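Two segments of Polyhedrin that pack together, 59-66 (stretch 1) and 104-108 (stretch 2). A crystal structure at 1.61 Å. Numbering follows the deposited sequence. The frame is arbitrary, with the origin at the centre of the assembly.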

# COMPACT_ATOMS: atom_id res chain seq x y z
N ASN A 59 2.36 5.38 9.16
CA ASN A 59 3.56 6.12 9.56
C ASN A 59 3.22 7.53 10.05
O ASN A 59 2.03 7.91 10.11
N ARG A 60 4.23 8.32 10.42
CA ARG A 60 3.90 9.63 11.02
C ARG A 60 3.13 10.53 10.06
O ARG A 60 2.26 11.30 10.49
N GLN A 61 3.39 10.40 8.77
CA GLN A 61 2.68 11.23 7.79
C GLN A 61 1.16 11.03 7.85
O GLN A 61 0.41 11.96 7.58
N LEU A 62 0.73 9.82 8.19
CA LEU A 62 -0.70 9.55 8.35
C LEU A 62 -1.20 9.58 9.80
O LEU A 62 -2.40 9.69 10.03
N MET A 63 -0.30 9.49 10.77
CA MET A 63 -0.72 9.60 12.17
C MET A 63 -1.10 11.04 12.52
O MET A 63 -1.94 11.28 13.38
N LYS A 64 -0.43 12.00 11.87
CA LYS A 64 -0.70 13.41 12.09
C LYS A 64 -1.93 13.91 11.33
O LYS A 64 -2.43 13.26 10.41
N PHE A 65 -2.41 15.07 11.74
CA PHE A 65 -3.44 15.79 11.01
C PHE A 65 -2.97 17.24 10.85
O PHE A 65 -2.33 17.78 11.75
N PRO A 66 -3.23 17.86 9.68
CA PRO A 66 -3.77 17.27 8.46
C PRO A 66 -2.69 16.45 7.75
O PRO A 66 -1.57 16.35 8.24
N ALA A 104 -0.38 20.72 17.17
CA ALA A 104 -1.83 20.63 17.30
C ALA A 104 -2.27 19.38 16.57
O ALA A 104 -3.29 18.77 16.92
N GLY A 105 -1.50 19.01 15.55
CA GLY A 105 -1.83 17.85 14.73
C GLY A 105 -1.11 16.57 15.12
O GLY A 105 -1.16 15.57 14.38
N ASP A 106 -0.43 16.58 16.26
CA ASP A 106 0.12 15.34 16.81
C ASP A 106 -0.92 14.70 17.73
O ASP A 106 -1.32 15.29 18.72
N PRO A 107 -1.39 13.49 17.37
CA PRO A 107 -2.52 12.95 18.14
C PRO A 107 -2.14 12.65 19.60
O PRO A 107 -0.99 12.34 19.86
N TYR A 108 -3.10 12.73 20.52
CA TYR A 108 -2.77 12.49 21.94
C TYR A 108 -3.21 11.10 22.40
O TYR A 108 -2.81 10.64 23.48

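Stretch 1 has a short helix, residues 60-63, after Asn59 at its N-cap, then an extended loop. Stretch 2 has no regular secondary structure. The contact is small, burying 261 Å² over both sides. It joins residues at least 40 positions apart in one chain.

Asn59 does not reach stretch 2. Its chi1 is p.

Arg60 makes the main side-chain contact from stretch 1. Its CA-to-CB bond points sideways, but chi1, chi2 and chi3 are all m, and the end of the chain comes nearer to stretch 2. There NH2 forms a salt bridge with Asp106, with Arg60 NH2 to Asp106 OD1 at 3.0 Å. The pair is also hydrogen-bonded, and the carboxylate oxygen lies at the guanidinium edge, near its plane. The Asp106 CA-to-CB bond also points sideways, and its m rotamer brings its end closer. Two waters add further links between Arg60 and stretch 2. Water 2 accepts from Arg60 NE at 2.9 Å and donates to Asp106 OD1 at 2.9 Å, so it bridges the same two side chains. Water 1 accepts from Arg60 NH2 at 3.0 Å and donates to Pro107 O at 2.8 Å, tying the guanidinium to the backbone of stretch 2. Arg60 NH2 also lies 3.7 Å from Pro107 CD. Arg60 NH1 is hydrogen-bonded elsewhere in the structure.

Gln61 and Leu62 are out of reach. Both have chi1 in m.

Met63 has three m torsions, and its CA-to-CB bond points sideways. The closest side-chain approach is Met63 CE to Pro107 CG, 4.6 Å. Its backbone is closer: Met63 O is 3.4 Å from Pro107 CD. The Pro107 CA-to-CB bond points toward stretch 1, and its ring has a C-gamma endo pucker.

Lys64 is the first residue after the helix to leave helical phi/psi. Its CA lies 3.2 Å from Gly105 O, a CA-H...O contact. The CA-to-CB bond points sideways, chi1 is p, chi2 and chi3 are t, and the end leads away. Lys64 NZ hydrogen-bonds to Pro66 O at 2.9 Å within its own stretch.

Phe65 meets Gly105 through backbone atoms. Phe65 N donates to Gly105 O at 3.0 Å, and Gly105 CA makes a CA-H...O contact with Phe65 O, also at 3.0 Å. This close approach needs a glycine: an ideal CB on Gly105 would lie 1.8 Å from Phe65 O, a clash. The Phe65 side chain has chi1 t, and its end leads away.

Pro66 follows a cis peptide bond. Its CA-to-CB bond points away from stretch 2.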

# COMPACT_ATOMS: atom_id res chain seq x y z
CB ASN A 59 4.63 6.11 8.47
CG ASN A 59 4.19 6.82 7.20
OD1 ASN A 59 3.13 7.47 7.16
ND2 ASN A 59 5.02 6.71 6.16
CB ARG A 60 5.14 10.36 11.57
CG ARG A 60 5.57 9.94 12.99
CD ARG A 60 4.41 9.88 14.03
NE ARG A 60 3.98 11.18 14.58
CZ ARG A 60 3.12 11.31 15.59
NH1 ARG A 60 2.61 10.22 16.16
NH2 ARG A 60 2.77 12.51 16.06
CB GLN A 61 3.18 10.97 6.37
CG GLN A 61 4.51 11.65 6.06
CD GLN A 61 5.73 10.80 6.36
OE1 GLN A 61 5.65 9.86 7.15
NE2 GLN A 61 6.88 11.15 5.76
CB LEU A 62 -1.08 8.22 7.68
CG LEU A 62 -0.95 8.25 6.14
CD1 LEU A 62 -1.43 6.95 5.52
CD2 LEU A 62 -1.72 9.42 5.55
CB MET A 63 0.39 9.14 13.12
CG MET A 63 0.69 7.65 13.04
SD MET A 63 -0.64 6.62 13.72
CE MET A 63 -0.47 7.00 15.48
CB LYS A 64 0.53 14.27 11.73
CG LYS A 64 0.77 14.38 10.24
CD LYS A 64 2.01 15.21 9.95
CE LYS A 64 2.12 15.56 8.49
NZ LYS A 64 1.27 16.73 8.13
CB PHE A 65 -4.78 15.75 11.76
CG PHE A 65 -5.86 16.51 11.07
CD1 PHE A 65 -6.54 15.94 10.00
CD2 PHE A 65 -6.15 17.81 11.44
CE1 PHE A 65 -7.52 16.65 9.32
CE2 PHE A 65 -7.14 18.53 10.77
CZ PHE A 65 -7.83 17.94 9.71
CB PRO A 66 -4.15 18.51 7.62
CG PRO A 66 -3.15 19.57 8.07
CD PRO A 66 -2.98 19.31 9.54
CB ALA A 104 -2.51 21.85 16.67
CB ASP A 106 1.43 15.57 17.57
CG ASP A 106 2.57 15.99 16.66
OD1 ASP A 106 2.68 15.44 15.54
OD2 ASP A 106 3.37 16.88 17.07
CB PRO A 107 -2.85 11.65 17.40
CG PRO A 107 -1.56 11.24 16.75
CD PRO A 107 -0.90 12.55 16.34
CB TYR A 108 -3.35 13.58 22.86
CG TYR A 108 -4.85 13.46 23.05
CD1 TYR A 108 -5.37 12.66 24.05
CD2 TYR A 108 -5.73 14.11 22.20
CE1 TYR A 108 -6.74 12.54 24.22
CE2 TYR A 108 -7.10 13.98 22.35
CZ TYR A 108 -7.61 13.19 23.36
OH TYR A 108 -8.98 13.06 23.50
O HOH W 1 1.48 11.81 18.69
O HOH W 2 4.05 13.92 13.52